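Local coordinates for protein yeast glycogen phosphorylase (Saccharomyces cerevisiae, PDB 1YGP) that belongs to the carbohydrate phosphorylase family of the GT-B fold, forms a dimer and holds pyridoxal-5'-phosphate in a pocket, at residues 108-113 and 152-157; 280-285 and 332-337; 601-606 and 708-713. One frame throughout, in Å; residues are numbered along the deposited sequence.

Contact 1 of 3, residues 108-113 and 152-157; sequences MGRALD and VLDQEP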
ATOM      1  N   MET A 108      -9.102   9.940 -14.818  1.00 10.68           N
ATOM      2  CA  MET A 108     -10.286   9.900 -13.984  1.00  9.10           C
ATOM      3  C   MET A 108     -10.534  11.133 -13.126  1.00  9.70           C
ATOM      4  O   MET A 108     -11.702  11.449 -12.897  1.00 13.92           O
ATOM      5  CB  MET A 108     -10.195   8.637 -13.134  1.00  9.12           C
ATOM      6  CG  MET A 108     -10.207   7.398 -14.009  1.00  5.12           C
ATOM      7  SD  MET A 108     -11.692   7.562 -15.018  1.00  2.00           S
ATOM      8  CE  MET A 108     -12.809   6.645 -14.005  1.00  2.00           C
ATOM      9  N   GLY A 109      -9.521  11.871 -12.641  1.00  7.59           N
ATOM     10  CA  GLY A 109      -9.795  13.051 -11.834  1.00  9.16           C
ATOM     11  C   GLY A 109     -10.149  12.672 -10.406  1.00  9.65           C
ATOM     12  O   GLY A 109      -9.491  11.767  -9.885  1.00 12.92           O
ATOM     13  N   ARG A 110     -11.113  13.312  -9.734  1.00 10.12           N
ATOM     14  CA  ARG A 110     -11.491  12.926  -8.381  1.00  9.67           C
ATOM     15  C   ARG A 110     -12.920  12.361  -8.377  1.00 14.88           C
ATOM     16  O   ARG A 110     -13.920  12.952  -8.833  1.00 14.92           O
ATOM     17  CB  ARG A 110     -11.505  14.068  -7.442  1.00  7.77           C
ATOM     18  CG  ARG A 110     -10.267  14.895  -7.299  1.00 18.55           C
ATOM     19  CD  ARG A 110     -10.673  16.045  -6.360  1.00 20.63           C
ATOM     20  NE  ARG A 110      -9.515  16.753  -5.862  1.00 20.38           N
ATOM     21  CZ  ARG A 110      -9.595  17.915  -5.218  1.00 22.27           C
ATOM     22  NH1 ARG A 110     -10.741  18.539  -4.980  1.00 20.99           N
ATOM     23  NH2 ARG A 110      -8.470  18.449  -4.770  1.00 29.89           N
ATOM     24  N   ALA A 111     -13.011  11.188  -7.755  1.00 13.24           N
ATOM     25  CA  ALA A 111     -14.238  10.431  -7.745  1.00  6.28           C
ATOM     26  C   ALA A 111     -15.371  10.834  -6.838  1.00  5.66           C
ATOM     27  O   ALA A 111     -16.505  10.722  -7.300  1.00 11.80           O
ATOM     28  CB  ALA A 111     -13.919   8.997  -7.439  1.00 13.44           C
ATOM     29  N   LEU A 112     -15.190  11.284  -5.594  1.00  2.00           N
ATOM     30  CA  LEU A 112     -16.319  11.605  -4.705  1.00  5.14           C
ATOM     31  C   LEU A 112     -17.438  12.491  -5.242  1.00  4.28           C
ATOM     32  O   LEU A 112     -18.588  12.051  -5.238  1.00  4.74           O
ATOM     33  CB  LEU A 112     -15.863  12.290  -3.379  1.00  7.11           C
ATOM     34  CG  LEU A 112     -16.462  11.917  -1.996  1.00  5.56           C
ATOM     35  CD1 LEU A 112     -16.103  12.980  -0.984  1.00  5.01           C
ATOM     36  CD2 LEU A 112     -17.964  11.910  -2.007  1.00  4.10           C
ATOM     37  N   ASP A 113     -17.220  13.708  -5.737  1.00  4.74           N
ATOM     38  CA  ASP A 113     -18.382  14.534  -6.041  1.00  6.79           C
ATOM     39  C   ASP A 113     -19.197  14.025  -7.217  1.00  7.35           C
ATOM     40  O   ASP A 113     -20.429  14.100  -7.247  1.00  3.28           O
ATOM     41  CB  ASP A 113     -17.927  15.921  -6.310  1.00  8.31           C
ATOM     42  CG  ASP A 113     -18.998  16.970  -6.167  1.00  9.05           C
ATOM     43  OD1 ASP A 113     -19.995  16.743  -5.487  1.00  8.15           O
ATOM     44  OD2 ASP A 113     -18.796  18.040  -6.734  1.00 17.22           O
ATOM     45  N   VAL A 152     -14.187  18.620   2.687  1.00  7.05           N
ATOM     46  CA  VAL A 152     -13.835  17.204   2.651  1.00  8.03           C
ATOM     47  C   VAL A 152     -13.540  16.809   1.203  1.00  6.64           C
ATOM     48  O   VAL A 152     -12.729  15.919   0.972  1.00  7.03           O
ATOM     49  CB  VAL A 152     -14.974  16.246   3.300  1.00  3.28           C
ATOM     50  CG1 VAL A 152     -16.015  17.106   3.991  1.00  2.00           C
ATOM     51  CG2 VAL A 152     -15.619  15.318   2.300  1.00  2.00           C
ATOM     52  N   LEU A 153     -14.097  17.496   0.208  1.00  6.82           N
ATOM     53  CA  LEU A 153     -13.903  17.180  -1.199  1.00  6.32           C
ATOM     54  C   LEU A 153     -12.439  17.382  -1.572  1.00 11.53           C
ATOM     55  O   LEU A 153     -11.782  16.556  -2.225  1.00 12.65           O
ATOM     56  CB  LEU A 153     -14.857  18.084  -1.985  1.00  5.10           C
ATOM     57  CG  LEU A 153     -15.991  17.455  -2.803  1.00  2.00           C
ATOM     58  CD1 LEU A 153     -16.650  16.400  -1.998  1.00  2.00           C
ATOM     59  CD2 LEU A 153     -17.001  18.488  -3.216  1.00  2.00           C
ATOM     60  N   ASP A 154     -11.867  18.451  -1.029  1.00 14.15           N
ATOM     61  CA  ASP A 154     -10.474  18.732  -1.264  1.00 14.20           C
ATOM     62  C   ASP A 154      -9.483  17.730  -0.731  1.00 10.99           C
ATOM     63  O   ASP A 154      -8.299  17.813  -1.053  1.00 15.13           O
ATOM     64  CB  ASP A 154     -10.111  20.067  -0.682  1.00 22.02           C
ATOM     65  CG  ASP A 154      -9.941  21.032  -1.823  1.00 32.92           C
ATOM     66  OD1 ASP A 154     -10.958  21.619  -2.204  1.00 43.88           O
ATOM     67  OD2 ASP A 154      -8.816  21.163  -2.335  1.00 37.35           O
ATOM     68  N   GLN A 155      -9.882  16.779   0.086  1.00  7.63           N
ATOM     69  CA  GLN A 155      -8.891  15.849   0.603  1.00  9.80           C
ATOM     70  C   GLN A 155      -8.526  14.798  -0.431  1.00 10.61           C
ATOM     71  O   GLN A 155      -7.626  13.992  -0.190  1.00 17.18           O
ATOM     72  CB  GLN A 155      -9.409  15.111   1.834  1.00 10.75           C
ATOM     73  CG  GLN A 155      -9.962  15.960   2.966  1.00  6.23           C
ATOM     74  CD  GLN A 155      -8.950  16.992   3.352  1.00  6.74           C
ATOM     75  OE1 GLN A 155      -7.804  16.652   3.622  1.00 11.00           O
ATOM     76  NE2 GLN A 155      -9.315  18.267   3.369  1.00  9.08           N
ATOM     77  N   GLU A 156      -9.210  14.729  -1.574  1.00 10.36           N
ATOM     78  CA  GLU A 156      -9.035  13.609  -2.472  1.00  6.58           C
ATOM     79  C   GLU A 156      -7.948  13.845  -3.491  1.00  3.61           C
ATOM     80  O   GLU A 156      -7.985  14.835  -4.203  1.00  5.87           O
ATOM     81  CB  GLU A 156     -10.352  13.355  -3.145  1.00  6.93           C
ATOM     82  CG  GLU A 156     -10.292  12.037  -3.870  1.00 12.18           C
ATOM     83  CD  GLU A 156     -11.540  11.606  -4.623  1.00 12.53           C
ATOM     84  OE1 GLU A 156     -12.591  12.236  -4.484  1.00 13.12           O
ATOM     85  OE2 GLU A 156     -11.434  10.625  -5.358  1.00  9.46           O
ATOM     86  N   PRO A 157      -6.939  13.005  -3.638  1.00  4.61           N
ATOM     87  CA  PRO A 157      -5.975  13.123  -4.710  1.00  3.06           C
ATOM     88  C   PRO A 157      -6.600  12.691  -6.015  1.00  2.00           C
ATOM     89  O   PRO A 157      -7.374  11.735  -6.064  1.00  5.77           O
ATOM     90  CB  PRO A 157      -4.828  12.264  -4.254  1.00  2.00           C
ATOM     91  CG  PRO A 157      -5.534  11.182  -3.501  1.00  6.41           C
ATOM     92  CD  PRO A 157      -6.567  11.960  -2.705  1.00  4.36           C
TER

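Contact 2 of 3, residues 280-285 and 332-337; sequences WQARPT and QYFWCA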
ATOM      1  N   TRP A 280      -4.854  -3.165 -13.834  1.00  2.00           N
ATOM      2  CA  TRP A 280      -3.972  -4.227 -13.438  1.00  2.00           C
ATOM      3  C   TRP A 280      -2.769  -3.654 -12.728  1.00  2.00           C
ATOM      4  O   TRP A 280      -2.256  -2.606 -13.123  1.00  3.64           O
ATOM      5  CB  TRP A 280      -3.466  -5.007 -14.655  1.00  2.00           C
ATOM      6  CG  TRP A 280      -4.571  -5.630 -15.496  1.00  6.10           C
ATOM      7  CD1 TRP A 280      -5.002  -5.082 -16.687  1.00  2.00           C
ATOM      8  CD2 TRP A 280      -5.290  -6.728 -15.121  1.00  4.66           C
ATOM      9  NE1 TRP A 280      -6.010  -5.833 -17.057  1.00  2.00           N
ATOM     10  CE2 TRP A 280      -6.225  -6.820 -16.163  1.00  3.96           C
ATOM     11  CE3 TRP A 280      -5.295  -7.636 -14.059  1.00  2.00           C
ATOM     12  CZ2 TRP A 280      -7.185  -7.835 -16.127  1.00  5.39           C
ATOM     13  CZ3 TRP A 280      -6.260  -8.646 -14.039  1.00  4.87           C
ATOM     14  CH2 TRP A 280      -7.201  -8.743 -15.062  1.00  2.00           C
ATOM     15  N   GLN A 281      -2.280  -4.346 -11.705  1.00  5.45           N
ATOM     16  CA  GLN A 281      -1.044  -4.029 -10.989  1.00  3.07           C
ATOM     17  C   GLN A 281      -0.110  -5.190 -11.268  1.00  2.29           C
ATOM     18  O   GLN A 281      -0.608  -6.326 -11.224  1.00  3.26           O
ATOM     19  CB  GLN A 281      -1.313  -3.963  -9.520  1.00  7.85           C
ATOM     20  CG  GLN A 281      -0.085  -3.980  -8.630  1.00 16.79           C
ATOM     21  CD  GLN A 281      -0.508  -3.779  -7.202  1.00 21.97           C
ATOM     22  OE1 GLN A 281      -0.443  -2.656  -6.726  1.00 31.77           O
ATOM     23  NE2 GLN A 281      -0.991  -4.772  -6.466  1.00 14.90           N
ATOM     24  N   ALA A 282       1.181  -4.987 -11.539  1.00  2.00           N
ATOM     25  CA  ALA A 282       2.057  -6.119 -11.800  1.00  2.00           C
ATOM     26  C   ALA A 282       2.662  -6.624 -10.520  1.00  2.98           C
ATOM     27  O   ALA A 282       3.078  -5.794  -9.708  1.00  9.23           O
ATOM     28  CB  ALA A 282       3.222  -5.769 -12.674  1.00  5.58           C
ATOM     29  N   ARG A 283       2.719  -7.928 -10.270  1.00  2.89           N
ATOM     30  CA  ARG A 283       3.304  -8.481  -9.056  1.00  2.70           C
ATOM     31  C   ARG A 283       4.291  -9.571  -9.458  1.00  5.08           C
ATOM     32  O   ARG A 283       4.165 -10.095 -10.567  1.00  8.01           O
ATOM     33  CB  ARG A 283       2.224  -9.049  -8.166  1.00  2.00           C
ATOM     34  CG  ARG A 283       1.438  -7.917  -7.493  1.00  3.72           C
ATOM     35  CD  ARG A 283       0.518  -8.518  -6.441  1.00 10.56           C
ATOM     36  NE  ARG A 283      -0.505  -7.603  -5.956  1.00 13.74           N
ATOM     37  CZ  ARG A 283      -1.606  -8.035  -5.313  1.00 15.06           C
ATOM     38  NH1 ARG A 283      -1.820  -9.335  -5.074  1.00 16.17           N
ATOM     39  NH2 ARG A 283      -2.553  -7.167  -4.953  1.00  5.10           N
ATOM     40  N   PRO A 284       5.365  -9.858  -8.703  1.00  5.09           N
ATOM     41  CA  PRO A 284       6.320 -10.928  -8.953  1.00  3.43           C
ATOM     42  C   PRO A 284       5.725 -12.302  -8.705  1.00  8.80           C
ATOM     43  O   PRO A 284       4.766 -12.433  -7.935  1.00  9.31           O
ATOM     44  CB  PRO A 284       7.443 -10.635  -8.027  1.00  4.03           C
ATOM     45  CG  PRO A 284       6.699 -10.066  -6.838  1.00  2.00           C
ATOM     46  CD  PRO A 284       5.767  -9.106  -7.520  1.00  3.65           C
ATOM     47  N   THR A 285       6.281 -13.353  -9.312  1.00 10.31           N
ATOM     48  CA  THR A 285       5.752 -14.678  -9.053  1.00  9.09           C
ATOM     49  C   THR A 285       6.325 -15.072  -7.709  1.00 11.93           C
ATOM     50  O   THR A 285       5.729 -15.859  -6.983  1.00 15.89           O
ATOM     51  CB  THR A 285       6.190 -15.675 -10.128  1.00  7.02           C
ATOM     52  OG1 THR A 285       7.464 -15.248 -10.577  1.00 15.67           O
ATOM     53  CG2 THR A 285       5.221 -15.760 -11.291  1.00 11.52           C
ATOM     54  N   GLN A 332       2.842  -2.523 -22.417  1.00 12.39           N
ATOM     55  CA  GLN A 332       1.740  -2.634 -23.374  1.00  8.65           C
ATOM     56  C   GLN A 332       1.370  -4.096 -23.610  1.00  8.46           C
ATOM     57  O   GLN A 332       0.186  -4.429 -23.786  1.00  6.05           O
ATOM     58  CB  GLN A 332       2.113  -2.002 -24.712  1.00  8.84           C
ATOM     59  CG  GLN A 332       2.385  -0.511 -24.671  1.00 13.54           C
ATOM     60  CD  GLN A 332       2.573   0.142 -26.029  1.00 15.30           C
ATOM     61  OE1 GLN A 332       2.239   1.315 -26.236  1.00 21.33           O
ATOM     62  NE2 GLN A 332       3.086  -0.544 -27.035  1.00 22.31           N
ATOM     63  N   TYR A 333       2.351  -5.012 -23.581  1.00  5.99           N
ATOM     64  CA  TYR A 333       1.996  -6.410 -23.679  1.00  7.04           C
ATOM     65  C   TYR A 333       1.260  -6.816 -22.405  1.00  7.15           C
ATOM     66  O   TYR A 333       0.116  -7.244 -22.552  1.00  9.52           O
ATOM     67  CB  TYR A 333       3.217  -7.322 -23.854  1.00  8.88           C
ATOM     68  CG  TYR A 333       2.770  -8.766 -24.042  1.00 11.39           C
ATOM     69  CD1 TYR A 333       1.632  -9.059 -24.798  1.00 11.29           C
ATOM     70  CD2 TYR A 333       3.439  -9.793 -23.387  1.00 14.25           C
ATOM     71  CE1 TYR A 333       1.156 -10.363 -24.879  1.00 16.02           C
ATOM     72  CE2 TYR A 333       2.973 -11.104 -23.467  1.00 13.28           C
ATOM     73  CZ  TYR A 333       1.829 -11.376 -24.206  1.00 13.21           C
ATOM     74  OH  TYR A 333       1.307 -12.649 -24.254  1.00 12.99           O
ATOM     75  N   PHE A 334       1.807  -6.660 -21.183  1.00  7.21           N
ATOM     76  CA  PHE A 334       1.173  -7.002 -19.900  1.00  2.90           C
ATOM     77  C   PHE A 334      -0.318  -6.619 -19.804  1.00  3.39           C
ATOM     78  O   PHE A 334      -1.198  -7.432 -19.509  1.00  4.65           O
ATOM     79  CB  PHE A 334       2.016  -6.315 -18.825  1.00  2.00           C
ATOM     80  CG  PHE A 334       1.479  -6.383 -17.405  1.00  4.38           C
ATOM     81  CD1 PHE A 334       1.611  -7.551 -16.660  1.00  2.87           C
ATOM     82  CD2 PHE A 334       0.804  -5.285 -16.868  1.00  3.59           C
ATOM     83  CE1 PHE A 334       1.058  -7.630 -15.389  1.00  2.41           C
ATOM     84  CE2 PHE A 334       0.251  -5.373 -15.590  1.00  8.79           C
ATOM     85  CZ  PHE A 334       0.375  -6.548 -14.849  1.00  6.71           C
ATOM     86  N   TRP A 335      -0.669  -5.394 -20.129  1.00  2.99           N
ATOM     87  CA  TRP A 335      -2.039  -4.952 -20.083  1.00  4.06           C
ATOM     88  C   TRP A 335      -2.842  -5.601 -21.183  1.00  7.16           C
ATOM     89  O   TRP A 335      -3.960  -6.025 -20.867  1.00  9.54           O
ATOM     90  CB  TRP A 335      -2.018  -3.443 -20.189  1.00  5.65           C
ATOM     91  CG  TRP A 335      -3.227  -2.692 -20.721  1.00  5.82           C
ATOM     92  CD1 TRP A 335      -4.457  -2.624 -20.105  1.00  6.21           C
ATOM     93  CD2 TRP A 335      -3.142  -1.930 -21.850  1.00  2.29           C
ATOM     94  NE1 TRP A 335      -5.149  -1.791 -20.852  1.00  4.15           N
ATOM     95  CE2 TRP A 335      -4.406  -1.354 -21.899  1.00  3.31           C
ATOM     96  CE3 TRP A 335      -2.171  -1.659 -22.809  1.00  2.00           C
ATOM     97  CZ2 TRP A 335      -4.688  -0.478 -22.942  1.00  2.00           C
ATOM     98  CZ3 TRP A 335      -2.479  -0.785 -23.839  1.00  2.00           C
ATOM     99  CH2 TRP A 335      -3.728  -0.195 -23.906  1.00  2.00           C
ATOM    100  N   CYS A 336      -2.358  -5.721 -22.434  1.00  8.43           N
ATOM    101  CA  CYS A 336      -3.124  -6.400 -23.489  1.00  7.26           C
ATOM    102  C   CYS A 336      -3.407  -7.879 -23.216  1.00  4.71           C
ATOM    103  O   CYS A 336      -4.516  -8.385 -23.388  1.00  3.08           O
ATOM    104  CB  CYS A 336      -2.379  -6.281 -24.786  1.00 13.85           C
ATOM    105  SG  CYS A 336      -2.566  -4.593 -25.387  1.00 16.85           S
ATOM    106  N   ALA A 337      -2.398  -8.544 -22.683  1.00  2.00           N
ATOM    107  CA  ALA A 337      -2.414  -9.937 -22.322  1.00  3.36           C
ATOM    108  C   ALA A 337      -3.444 -10.274 -21.245  1.00  7.30           C
ATOM    109  O   ALA A 337      -4.356 -11.085 -21.466  1.00  9.46           O
ATOM    110  CB  ALA A 337      -1.027 -10.306 -21.827  1.00  3.43           C
TER

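Contact 3 of 3, residues 601-606 and 708-713; sequences LFDMQV and SDLSEH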
ATOM      1  N   LEU A 601     -10.450  40.904 -18.082  1.00 24.66           N
ATOM      2  CA  LEU A 601     -10.635  39.764 -18.971  1.00 22.23           C
ATOM      3  C   LEU A 601      -9.652  38.690 -18.536  1.00 21.61           C
ATOM      4  O   LEU A 601      -8.440  38.919 -18.409  1.00 22.53           O
ATOM      5  CB  LEU A 601     -10.340  40.090 -20.441  1.00 19.78           C
ATOM      6  CG  LEU A 601     -10.452  38.968 -21.478  1.00 17.36           C
ATOM      7  CD1 LEU A 601     -11.861  38.860 -22.024  1.00 17.38           C
ATOM      8  CD2 LEU A 601      -9.547  39.286 -22.648  1.00 20.33           C
ATOM      9  N   PHE A 602     -10.218  37.531 -18.243  1.00 17.81           N
ATOM     10  CA  PHE A 602      -9.437  36.366 -17.928  1.00 16.59           C
ATOM     11  C   PHE A 602      -9.211  35.614 -19.238  1.00 14.19           C
ATOM     12  O   PHE A 602     -10.135  35.148 -19.918  1.00 15.11           O
ATOM     13  CB  PHE A 602     -10.217  35.574 -16.894  1.00 13.10           C
ATOM     14  CG  PHE A 602     -10.005  36.078 -15.458  1.00 17.74           C
ATOM     15  CD1 PHE A 602      -9.950  37.442 -15.147  1.00 19.11           C
ATOM     16  CD2 PHE A 602      -9.879  35.148 -14.421  1.00 16.83           C
ATOM     17  CE1 PHE A 602      -9.774  37.854 -13.823  1.00 16.08           C
ATOM     18  CE2 PHE A 602      -9.705  35.575 -13.105  1.00 11.65           C
ATOM     19  CZ  PHE A 602      -9.653  36.923 -12.807  1.00  7.81           C
ATOM     20  N   ASP A 603      -7.955  35.549 -19.624  1.00 12.08           N
ATOM     21  CA  ASP A 603      -7.560  34.963 -20.876  1.00 13.67           C
ATOM     22  C   ASP A 603      -6.666  33.764 -20.563  1.00 18.29           C
ATOM     23  O   ASP A 603      -5.506  33.991 -20.167  1.00 19.35           O
ATOM     24  CB  ASP A 603      -6.849  36.078 -21.628  1.00 11.43           C
ATOM     25  CG  ASP A 603      -6.243  35.795 -22.990  1.00 17.78           C
ATOM     26  OD1 ASP A 603      -6.446  34.712 -23.557  1.00 16.12           O
ATOM     27  OD2 ASP A 603      -5.548  36.686 -23.478  1.00 15.16           O
ATOM     28  N   MET A 604      -7.130  32.501 -20.727  1.00 12.98           N
ATOM     29  CA  MET A 604      -6.295  31.356 -20.412  1.00  6.22           C
ATOM     30  C   MET A 604      -5.845  30.451 -21.536  1.00  5.94           C
ATOM     31  O   MET A 604      -6.564  30.263 -22.519  1.00  5.58           O
ATOM     32  CB  MET A 604      -6.950  30.424 -19.371  1.00  7.02           C
ATOM     33  CG  MET A 604      -8.439  30.289 -19.193  1.00  7.51           C
ATOM     34  SD  MET A 604      -9.145  31.611 -18.156  1.00 14.77           S
ATOM     35  CE  MET A 604      -9.416  30.845 -16.596  1.00  9.09           C
ATOM     36  N   GLN A 605      -4.648  29.863 -21.410  1.00  7.43           N
ATOM     37  CA  GLN A 605      -4.149  28.811 -22.309  1.00  6.75           C
ATOM     38  C   GLN A 605      -3.569  27.723 -21.403  1.00  6.25           C
ATOM     39  O   GLN A 605      -2.416  27.759 -20.964  1.00  5.31           O
ATOM     40  CB  GLN A 605      -3.040  29.327 -23.256  1.00  5.24           C
ATOM     41  CG  GLN A 605      -2.635  28.355 -24.352  1.00  2.00           C
ATOM     42  CD  GLN A 605      -1.554  28.879 -25.289  1.00  7.63           C
ATOM     43  OE1 GLN A 605      -0.827  29.828 -24.997  1.00  6.11           O
ATOM     44  NE2 GLN A 605      -1.339  28.277 -26.447  1.00 12.42           N
ATOM     45  N   VAL A 606      -4.418  26.769 -21.033  1.00  8.38           N
ATOM     46  CA  VAL A 606      -4.012  25.658 -20.198  1.00  8.96           C
ATOM     47  C   VAL A 606      -4.002  24.365 -21.022  1.00 16.32           C
ATOM     48  O   VAL A 606      -5.047  23.836 -21.438  1.00 18.87           O
ATOM     49  CB  VAL A 606      -4.957  25.489 -18.952  1.00  4.28           C
ATOM     50  CG1 VAL A 606      -4.741  26.675 -18.030  1.00  9.98           C
ATOM     51  CG2 VAL A 606      -6.438  25.482 -19.305  1.00  6.84           C
ATOM     52  N   SER A 708     -13.339  31.127 -17.247  1.00 20.03           N
ATOM     53  CA  SER A 708     -12.710  31.670 -18.420  1.00 22.35           C
ATOM     54  C   SER A 708     -13.564  32.689 -19.135  1.00 25.37           C
ATOM     55  O   SER A 708     -14.746  32.441 -19.382  1.00 25.01           O
ATOM     56  CB  SER A 708     -12.387  30.543 -19.357  1.00 22.42           C
ATOM     57  OG  SER A 708     -11.460  30.935 -20.361  1.00 26.45           O
ATOM     58  N   ASP A 709     -12.948  33.837 -19.441  1.00 21.48           N
ATOM     59  CA  ASP A 709     -13.588  34.782 -20.320  1.00 21.82           C
ATOM     60  C   ASP A 709     -13.197  34.436 -21.761  1.00 23.74           C
ATOM     61  O   ASP A 709     -14.037  34.396 -22.673  1.00 26.15           O
ATOM     62  CB  ASP A 709     -13.141  36.190 -19.967  1.00 22.63           C
ATOM     63  CG  ASP A 709     -13.772  36.783 -18.714  1.00 22.69           C
ATOM     64  OD1 ASP A 709     -14.844  36.348 -18.295  1.00 27.78           O
ATOM     65  OD2 ASP A 709     -13.202  37.714 -18.164  1.00 16.84           O
ATOM     66  N   LEU A 710     -11.920  34.131 -21.999  1.00 21.01           N
ATOM     67  CA  LEU A 710     -11.421  33.803 -23.320  1.00 18.58           C
ATOM     68  C   LEU A 710     -10.397  32.684 -23.107  1.00 20.12           C
ATOM     69  O   LEU A 710      -9.680  32.657 -22.082  1.00 21.81           O
ATOM     70  CB  LEU A 710     -10.812  35.089 -23.876  1.00 17.48           C
ATOM     71  CG  LEU A 710     -10.463  35.457 -25.349  1.00 19.92           C
ATOM     72  CD1 LEU A 710      -8.979  35.277 -25.532  1.00 14.26           C
ATOM     73  CD2 LEU A 710     -11.342  34.706 -26.335  1.00 11.93           C
ATOM     74  N   SER A 711     -10.319  31.741 -24.044  1.00 17.08           N
ATOM     75  CA  SER A 711      -9.369  30.642 -23.956  1.00 15.12           C
ATOM     76  C   SER A 711      -8.615  30.520 -25.261  1.00 14.62           C
ATOM     77  O   SER A 711      -9.203  30.607 -26.346  1.00 23.67           O
ATOM     78  CB  SER A 711     -10.102  29.348 -23.654  1.00 14.17           C
ATOM     79  OG  SER A 711     -11.082  28.910 -24.590  1.00 11.65           O
ATOM     80  N   GLU A 712      -7.318  30.317 -25.214  1.00 11.25           N
ATOM     81  CA  GLU A 712      -6.508  30.341 -26.416  1.00 13.53           C
ATOM     82  C   GLU A 712      -6.434  28.976 -27.077  1.00 13.50           C
ATOM     83  O   GLU A 712      -6.166  27.963 -26.417  1.00 15.26           O
ATOM     84  CB  GLU A 712      -5.128  30.812 -26.039  1.00 13.56           C
ATOM     85  CG  GLU A 712      -5.173  32.186 -25.405  1.00 12.27           C
ATOM     86  CD  GLU A 712      -4.692  33.310 -26.296  1.00 16.59           C
ATOM     87  OE1 GLU A 712      -4.104  33.049 -27.347  1.00 18.94           O
ATOM     88  OE2 GLU A 712      -4.889  34.464 -25.919  1.00 17.94           O
ATOM     89  N   HIS A 713      -6.677  28.843 -28.372  1.00 10.42           N
ATOM     90  CA  HIS A 713      -6.572  27.550 -29.025  1.00  8.53           C
ATOM     91  C   HIS A 713      -5.848  27.826 -30.337  1.00  9.19           C
ATOM     92  O   HIS A 713      -6.377  27.665 -31.429  1.00 10.48           O
ATOM     93  CB  HIS A 713      -7.979  26.989 -29.205  1.00  5.32           C
ATOM     94  CG  HIS A 713      -8.568  26.543 -27.866  1.00  9.83           C
ATOM     95  ND1 HIS A 713      -8.210  25.558 -27.033  1.00 10.10           N
ATOM     96  CD2 HIS A 713      -9.610  27.202 -27.264  1.00 11.87           C
ATOM     97  CE1 HIS A 713      -8.977  25.614 -25.969  1.00 11.94           C
ATOM     98  NE2 HIS A 713      -9.819  26.611 -26.123  1.00 16.52           N
TER

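Contact 1 of 3, residues 108-113 and 152-157
The carboxylate of E156 takes two successive backbone N-H groups at the start of helix 111-117. A111 N reaches E156 OE2 at 2.9 Å, coming from above the carboxylate plane, while L112 N meets E156 OE1 at 3.0 Å on the syn lone pair, with a fairly straight N-H...O angle of 162°. The E156 chain is stretched out to make this reach: CG stands anti to the backbone N (chi1 -169°) and the rest runs on extended, so that the head group arrives over the first turn. Lying at the N-terminal end of the helix, the carboxylate would probably be stabilised by the helix dipole. The E156 side chain also touches Y69 and W219.

R110 reaches across to the turn that carries E156. Its CB packs against E156 OE1, and its extended chain passes the backbone carbonyl of the same glutamate, with R110 NE 3.0 Å from E156 O. At the tip, the guanidinium lays one face over L153 O, and R110 NH2 makes a long salt bridge to D154 OD2 at 3.7 Å, the two planar groups being turned 80° to each other. A type I turn from L153 to E156 presents these oxygens together.

Beside the polar part, L153 forks between two residues of the helix: CD1 touches L112 CD1 at 3.6 Å, and CD2 lies against the carboxylate carbon of D113, whose OD2 is committed to a salt bridge with R135. G109 adopts backbone angles that by themselves call for glycine, and is paired through its backbone with A159. The whole is a carboxylate from a turn after helix 149-153 bound to the N-terminal end of another helix, beside the pyridoxal-5'-phosphate pocket, which L107 helps to line.

Contact 2 of 3, residues 280-285 and 332-337
F334 is the knob of this contact: its ring tip pushes into a shallow hollow on strand 274-284 formed by A282 and the CB of W280. F334 CZ sits 3.5 Å from A282 CA and 3.7 Å from A282 CB, while the neighbouring ring corner, F334 CE2, meets W280 CB at 3.9 Å. The ring gets there because CG stands anti to the backbone N (chi1 173°), which carries it off the flank of the helix towards the strand. The rim of the ring also faces the backbone: Q281 O lies at its edge, in plane, 3.8 Å from F334 CZ. Since F334 CZ meets both CA and CB of A282, the ring tip lies against the strand backbone.

Next to the phenyl ring, two indoles meet rim to rim. W280 CD1 and W335 CD1 are 4.2 Å apart, each near the plane of the other ring, so they touch at their edges and do not stack. Their nitrogens are used by other partners: W280 NE1 bonds to S339 OG and W335 NE1 to the backbone oxygen of Y187.

Residues 332-337, part of helix 322-350, cross strand 280-284 steeply, at 117°, with the axes of these short segments 9.7 Å apart at closest approach. Strand 274-284 is held in the nine-stranded sheet between 184-189 and 255-267. I311 of helix 303-313 touches both A282 and F334, and A259 of neighbouring strand 255-267, with V230 and F232 of strand 221-232 beyond it, also touch the phenyl ring.

Contact 3 of 3, residues 601-606 and 708-713
F602 O receives L710 N at 2.9 Å, nearly in line with the carbonyl, and begins a parallel ladder between strands 601-606 and 710-713. M604 carries it on, giving its N to L710 O at 2.9 Å and taking E712 N on its own O at 2.8 Å. At the entry to the ladder, D709 OD2 accepts F602 N at 3.0 Å on the anti side, tilted out of the carboxylate plane, and the same oxygen holds a salt bridge to K575. L601 CD1 packs on D709 CB at 3.6 Å.

Both sheet faces are buried, so the contrast is between close and slack packing. On the face of M604 and S711 the M604 chain, bent beyond CG (chi2 -82°), folds back to set SD beside S708 OG, and F729 covers both M604 and S708. Towards the far end the strands are joined more sparsely: the CB atoms of Q605 and E712 pass at 3.8 Å, and the Q605 amide oxygen turns to N618.

On the face of D603 and L710 the carboxylates of D603 and E712 lie nearly coplanar and close together, though their exact separation is doubtful at this resolution. E712 OE1 is bonded to Y827 OH, and D603 OD2 has weak partners in K649 and H831. Two like-charged groups so near each other may disfavour having both ionised.

Along the chain the three contacts come in series, each closing before the next opens. Contact 2 lies on the nine-stranded mixed sheet and contact 3 on the six-stranded parallel sheet, the two sheets expected of the paired Rossmann-like domains of a GT-B protein; their centres are 41 Å apart, on opposite sides of the chain's centre. Contact 1 is about 27 Å from contact 2 and 25 Å from contact 3, centre to centre, and follows strand 98-102 of the larger sheet. Pyridoxal-5'-phosphate lies about 8 Å from G109 and about 9 Å from the Q605 side chain, so two segments far apart in sequence come near the same cofactor.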